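Local coordinates for DNA repair protein XRCC1 (Homo sapiens, PDB 3LQC), which serves as a scaffold that assembles repair protein complexes at DNA single-strand breaks, binds poly-ADP-ribose and restrains PARP1 activity, at residues V86-S91 against R109-D114; Q15-C20 against K51-H56. All coordinates share one frame; numbering follows the deposited sequence.

Interaction 1 of 2, residues V86-S91 against R109-D114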
loop_
_atom_site.group_PDB
_atom_site.type_symbol
_atom_site.label_atom_id
_atom_site.label_comp_id
_atom_site.label_asym_id
_atom_site.label_seq_id
_atom_site.Cartn_x
_atom_site.Cartn_y
_atom_site.Cartn_z
ATOM N N VAL A 86 8.028 -16.601 -6.683
ATOM C CA VAL A 86 8.600 -15.348 -6.195
ATOM C C VAL A 86 9.641 -15.598 -5.108
ATOM O O VAL A 86 9.389 -16.293 -4.126
ATOM C CB VAL A 86 7.530 -14.365 -5.659
ATOM C CG1 VAL A 86 8.191 -13.117 -5.116
ATOM C CG2 VAL A 86 6.558 -13.993 -6.749
ATOM N N LEU A 87 10.816 -15.022 -5.297
ATOM C CA LEU A 87 11.836 -15.048 -4.274
ATOM C C LEU A 87 11.779 -13.740 -3.491
ATOM O O LEU A 87 11.575 -13.734 -2.279
ATOM C CB LEU A 87 13.216 -15.236 -4.900
ATOM C CG LEU A 87 14.297 -15.377 -3.845
ATOM C CD1 LEU A 87 14.054 -16.661 -3.086
ATOM C CD2 LEU A 87 15.669 -15.356 -4.479
ATOM N N LEU A 88 11.970 -12.624 -4.189
ATOM C CA LEU A 88 11.797 -11.316 -3.572
ATOM C C LEU A 88 10.578 -10.643 -4.165
ATOM O O LEU A 88 10.533 -10.338 -5.357
ATOM C CB LEU A 88 13.025 -10.419 -3.754
ATOM C CG LEU A 88 12.795 -8.974 -3.285
ATOM C CD1 LEU A 88 12.511 -8.934 -1.802
ATOM C CD2 LEU A 88 13.962 -8.085 -3.620
ATOM N N VAL A 89 9.589 -10.414 -3.319
ATOM C CA VAL A 89 8.348 -9.801 -3.737
ATOM C C VAL A 89 8.599 -8.406 -4.334
ATOM O O VAL A 89 9.580 -7.744 -3.997
ATOM C CB VAL A 89 7.386 -9.744 -2.543
ATOM C CG1 VAL A 89 7.461 -8.388 -1.838
ATOM C CG2 VAL A 89 5.985 -10.071 -2.993
ATOM N N THR A 90 7.730 -7.975 -5.242
ATOM C CA THR A 90 7.887 -6.668 -5.888
ATOM C C THR A 90 8.097 -5.543 -4.867
ATOM O O THR A 90 7.241 -5.269 -4.028
ATOM C CB THR A 90 6.687 -6.323 -6.777
ATOM O OG1 THR A 90 6.441 -7.397 -7.693
ATOM C CG2 THR A 90 6.969 -5.042 -7.565
ATOM N N SER A 91 9.243 -4.886 -4.953
ATOM C CA SER A 91 9.665 -3.954 -3.921
ATOM C C SER A 91 9.945 -2.554 -4.468
ATOM O O SER A 91 10.424 -2.396 -5.592
ATOM C CB SER A 91 10.894 -4.503 -3.200
ATOM O OG SER A 91 10.599 -5.770 -2.647
ATOM N N ARG A 109 19.001 -1.517 -1.653
ATOM C CA ARG A 109 18.341 -2.225 -0.564
ATOM C C ARG A 109 18.881 -3.644 -0.447
ATOM O O ARG A 109 19.076 -4.327 -1.456
ATOM C CB ARG A 109 16.820 -2.234 -0.750
ATOM C CG ARG A 109 16.222 -0.847 -0.884
ATOM C CD ARG A 109 14.720 -0.902 -1.079
ATOM N NE ARG A 109 14.047 -1.537 0.044
ATOM C CZ ARG A 109 12.762 -1.867 0.040
ATOM N NH1 ARG A 109 12.026 -1.614 -1.030
ATOM N NH2 ARG A 109 12.216 -2.447 1.100
ATOM N N MET A 110 19.138 -4.064 0.788
ATOM C CA MET A 110 19.577 -5.418 1.087
ATOM C C MET A 110 18.376 -6.188 1.582
ATOM O O MET A 110 17.602 -5.672 2.381
ATOM C CB MET A 110 20.639 -5.401 2.189
ATOM C CG MET A 110 21.624 -4.231 2.108
ATOM S SD MET A 110 22.785 -4.369 0.738
ATOM C CE MET A 110 23.936 -3.045 1.088
ATOM N N PHE A 111 18.223 -7.423 1.117
ATOM C CA PHE A 111 17.115 -8.268 1.550
ATOM C C PHE A 111 17.631 -9.591 2.103
ATOM O O PHE A 111 17.908 -10.519 1.349
ATOM C CB PHE A 111 16.137 -8.509 0.393
ATOM C CG PHE A 111 15.642 -7.240 -0.257
ATOM C CD1 PHE A 111 16.406 -6.588 -1.210
ATOM C CD2 PHE A 111 14.413 -6.693 0.093
ATOM C CE1 PHE A 111 15.959 -5.417 -1.807
ATOM C CE2 PHE A 111 13.961 -5.522 -0.499
ATOM C CZ PHE A 111 14.737 -4.884 -1.455
ATOM N N GLY A 112 17.770 -9.667 3.421
ATOM C CA GLY A 112 18.256 -10.869 4.067
ATOM C C GLY A 112 17.209 -11.959 4.080
ATOM O O GLY A 112 16.101 -11.764 3.588
ATOM N N PRO A 113 17.547 -13.118 4.658
ATOM C CA PRO A 113 16.634 -14.266 4.635
ATOM C C PRO A 113 15.256 -13.829 5.084
ATOM O O PRO A 113 14.225 -14.336 4.643
ATOM C CB PRO A 113 17.235 -15.211 5.682
ATOM C CG PRO A 113 18.671 -14.852 5.743
ATOM C CD PRO A 113 18.759 -13.379 5.455
ATOM N N ASP A 114 15.264 -12.857 5.977
ATOM C CA ASP A 114 14.063 -12.394 6.632
ATOM C C ASP A 114 13.074 -11.786 5.648
ATOM O O ASP A 114 11.859 -11.898 5.818
ATOM C CB ASP A 114 14.443 -11.356 7.680
ATOM C CG ASP A 114 13.254 -10.853 8.441
ATOM O OD1 ASP A 114 12.353 -11.673 8.731
ATOM O OD2 ASP A 114 13.221 -9.641 8.745
#
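The branched end of L88 lies over one face of the F111 ring, while CE2 of the same ring lies 3.8 Å above the plane of the R109 guanidinium, offset toward its rim, a contact between residues of one strand. L88 CD2 sits 3.6 Å from the centroid of the F111 ring and only 7° off its normal, a CH-pi contact placed almost over the middle. The second methyl, L88 CD1, reaches F111 CD2 at 3.5 Å, and the two side chains cross at about a right angle. With CG anti to the backbone N (chi1 172°), L88 sends both methyls across to the ring; the residue was modelled in two conformers, and this packing is that of one of them. The contact is a worked example of how a beta-sandwich is closed at its flank: strand 85-92, outermost in a five-stranded mixed sheet, packs against strand 108-111, outermost in a three-stranded antiparallel sheet, within the N-terminal domain of XRCC1, a member of the galactose-binding-like clan. A classic beta bulge, in which L87 and L88 both face V70, turns the chain just where L88 enters the interior; I60 and L116 also pack on L88. Further along, S91 CB comes within 3.8 Å of R109 NH1, approaching obliquely. S91 OG is held back by its own strand, bonding to V89 O at 2.6 Å from 29° outside the carbonyl plane in the conformer given for V89, so the detail is tentative, and meets F111 CE2 at 4.0 Å. R109 NH1 binds S92 O and forms a salt bridge with an acidic side chain of the other protein in the assembly, whose backbone is also hydrogen-bonded to that of T90.

Interaction 2 of 2, residues Q15-C20 against K51-H56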
loop_
_atom_site.group_PDB
_atom_site.type_symbol
_atom_site.label_atom_id
_atom_site.label_comp_id
_atom_site.label_asym_id
_atom_site.label_seq_id
_atom_site.Cartn_x
_atom_site.Cartn_y
_atom_site.Cartn_z
ATOM N N GLN A 15 30.085 -18.927 -14.421
ATOM C CA GLN A 15 29.895 -17.856 -13.464
ATOM C C GLN A 15 28.634 -18.101 -12.656
ATOM O O GLN A 15 27.669 -18.676 -13.163
ATOM C CB GLN A 15 29.818 -16.506 -14.180
ATOM C CG GLN A 15 29.087 -16.545 -15.503
ATOM C CD GLN A 15 29.210 -15.248 -16.282
ATOM O OE1 GLN A 15 29.667 -14.236 -15.758
ATOM N NE2 GLN A 15 28.797 -15.275 -17.541
ATOM N N ASP A 16 28.648 -17.682 -11.394
ATOM C CA ASP A 16 27.442 -17.740 -10.585
ATOM C C ASP A 16 26.540 -16.542 -10.882
ATOM O O ASP A 16 26.965 -15.570 -11.513
ATOM C CB ASP A 16 27.761 -17.860 -9.088
ATOM C CG ASP A 16 28.434 -16.620 -8.513
ATOM O OD1 ASP A 16 28.826 -15.719 -9.283
ATOM O OD2 ASP A 16 28.570 -16.552 -7.269
ATOM N N SER A 17 25.291 -16.634 -10.443
ATOM C CA SER A 17 24.302 -15.575 -10.645
ATOM C C SER A 17 24.870 -14.166 -10.467
ATOM O O SER A 17 24.671 -13.291 -11.310
ATOM C CB SER A 17 23.156 -15.775 -9.667
ATOM O OG SER A 17 23.662 -15.810 -8.349
ATOM N N THR A 18 25.572 -13.954 -9.363
ATOM C CA THR A 18 26.175 -12.657 -9.074
ATOM C C THR A 18 27.137 -12.196 -10.167
ATOM O O THR A 18 27.076 -11.048 -10.603
ATOM C CB THR A 18 26.909 -12.681 -7.729
ATOM O OG1 THR A 18 25.971 -12.968 -6.682
ATOM C CG2 THR A 18 27.586 -11.346 -7.469
ATOM N N HIS A 19 28.022 -13.087 -10.609
ATOM C CA HIS A 19 28.998 -12.743 -11.645
ATOM C C HIS A 19 28.316 -12.560 -12.998
ATOM O O HIS A 19 28.674 -11.690 -13.794
ATOM C CB HIS A 19 30.068 -13.832 -11.754
ATOM C CG HIS A 19 31.248 -13.622 -10.855
ATOM N ND1 HIS A 19 31.218 -13.906 -9.506
ATOM C CD2 HIS A 19 32.498 -13.167 -11.116
ATOM C CE1 HIS A 19 32.397 -13.629 -8.974
ATOM N NE2 HIS A 19 33.190 -13.179 -9.929
ATOM N N CYS A 20 27.326 -13.404 -13.250
ATOM C CA CYS A 20 26.571 -13.352 -14.485
ATOM C C CYS A 20 25.851 -12.007 -14.614
ATOM O O CYS A 20 25.896 -11.364 -15.666
ATOM C CB CYS A 20 25.575 -14.503 -14.522
ATOM S SG CYS A 20 24.822 -14.756 -16.112
ATOM N N LYS A 51 24.588 -24.289 -12.712
ATOM C CA LYS A 51 24.370 -25.067 -11.505
ATOM C C LYS A 51 23.284 -24.398 -10.672
ATOM O O LYS A 51 23.353 -23.201 -10.390
ATOM C CB LYS A 51 25.669 -25.198 -10.703
ATOM N N GLU A 52 22.267 -25.169 -10.308
ATOM C CA GLU A 52 21.199 -24.640 -9.478
ATOM C C GLU A 52 21.830 -24.174 -8.183
ATOM O O GLU A 52 22.733 -24.826 -7.666
ATOM C CB GLU A 52 20.136 -25.705 -9.208
ATOM C CG GLU A 52 20.632 -26.869 -8.369
ATOM C CD GLU A 52 19.507 -27.763 -7.897
ATOM O OE1 GLU A 52 19.747 -28.593 -6.989
ATOM O OE2 GLU A 52 18.384 -27.630 -8.433
ATOM N N GLU A 53 21.379 -23.036 -7.669
ATOM C CA GLU A 53 21.933 -22.519 -6.427
ATOM C C GLU A 53 20.838 -22.113 -5.435
ATOM O O GLU A 53 19.694 -21.867 -5.819
ATOM C CB GLU A 53 22.918 -21.371 -6.702
ATOM C CG GLU A 53 22.322 -20.193 -7.439
ATOM C CD GLU A 53 23.338 -19.105 -7.768
ATOM O OE1 GLU A 53 24.359 -19.397 -8.425
ATOM O OE2 GLU A 53 23.096 -17.941 -7.389
ATOM N N GLN A 54 21.188 -22.088 -4.153
ATOM C CA GLN A 54 20.267 -21.650 -3.113
ATOM C C GLN A 54 20.599 -20.212 -2.751
ATOM O O GLN A 54 21.754 -19.884 -2.466
ATOM C CB GLN A 54 20.381 -22.544 -1.878
ATOM C CG GLN A 54 19.387 -22.214 -0.775
ATOM C CD GLN A 54 19.500 -23.153 0.420
ATOM O OE1 GLN A 54 20.594 -23.418 0.918
ATOM N NE2 GLN A 54 18.366 -23.652 0.887
ATOM N N ILE A 55 19.592 -19.348 -2.773
ATOM C CA ILE A 55 19.834 -17.932 -2.558
ATOM C C ILE A 55 19.486 -17.505 -1.140
ATOM O O ILE A 55 18.319 -17.450 -0.758
ATOM C CB ILE A 55 19.100 -17.079 -3.595
ATOM C CG1 ILE A 55 19.678 -17.373 -4.981
ATOM C CG2 ILE A 55 19.239 -15.609 -3.260
ATOM C CD1 ILE A 55 18.929 -16.738 -6.109
ATOM N N HIS A 56 20.528 -17.216 -0.368
ATOM C CA HIS A 56 20.401 -16.839 1.033
ATOM C C HIS A 56 19.725 -15.477 1.172
ATOM O O HIS A 56 18.720 -15.327 1.877
ATOM C CB HIS A 56 21.792 -16.820 1.681
ATOM C CG HIS A 56 21.806 -16.288 3.079
ATOM N ND1 HIS A 56 22.228 -15.012 3.385
ATOM C CD2 HIS A 56 21.449 -16.860 4.255
ATOM C CE1 HIS A 56 22.129 -14.819 4.690
ATOM N NE2 HIS A 56 21.661 -15.925 5.241
#
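S17 and E53 meet through a single polar bond, from S17 OG to E53 OE2. Its modelled length, 2.4 Å, is very short and therefore doubtful in detail. S17 OG lies between the backbone N and the carbonyl carbon (chi1 56°), and E53 CG occupies the same staggered position (chi1 59°), from which the glutamate chain runs out toward the helix start. There E53 OE1 comes 3.5 Å from S17 N and 3.8 Å from D16 CB, a position where the helix N-terminus would probably favour a negative charge, although the nearby D16 carboxylate would work the other way. D16 is the N-cap of that helix. Its OD1 accepts from H19 N at 3.1 Å, the capping bond, and from H19 ND1 at 3.0 Å, the latter on the syn side. The imidazole is thereby tied to the cap, and D16 OD1 is gripped by two bonds, from opposite faces of its plane. Helix 17-25 rests here on strands 42-49 and 143-150: S17 packs on L47, L49 and F149, T18 OG1 bonds to F149 N, C20 is joined to C12 of strand 7-12 by a disulfide, and the backbone of E53 pairs with W125 of strand 125-133.

Interactions 1 and 2 follow one another in series, since interaction 2 closes along the chain before interaction 1 opens, and their centres stand about 16 Å apart within the same domain. They nevertheless touch at two places: L87 CD2 packs on I55 CG2 at 3.8 Å, and P113 CG lies 3.2 Å from H56 NE2. Residues 51-56 thus run from the helix start of interaction 2 to the side of the sandwich that interaction 1 closes. None of the residues lining the carbonate pocket or the sodium site belongs to either contact. Interaction 1 reaches the other protein chain, whereas interaction 2 holds one cysteine of the disulfide and touches no partner chain.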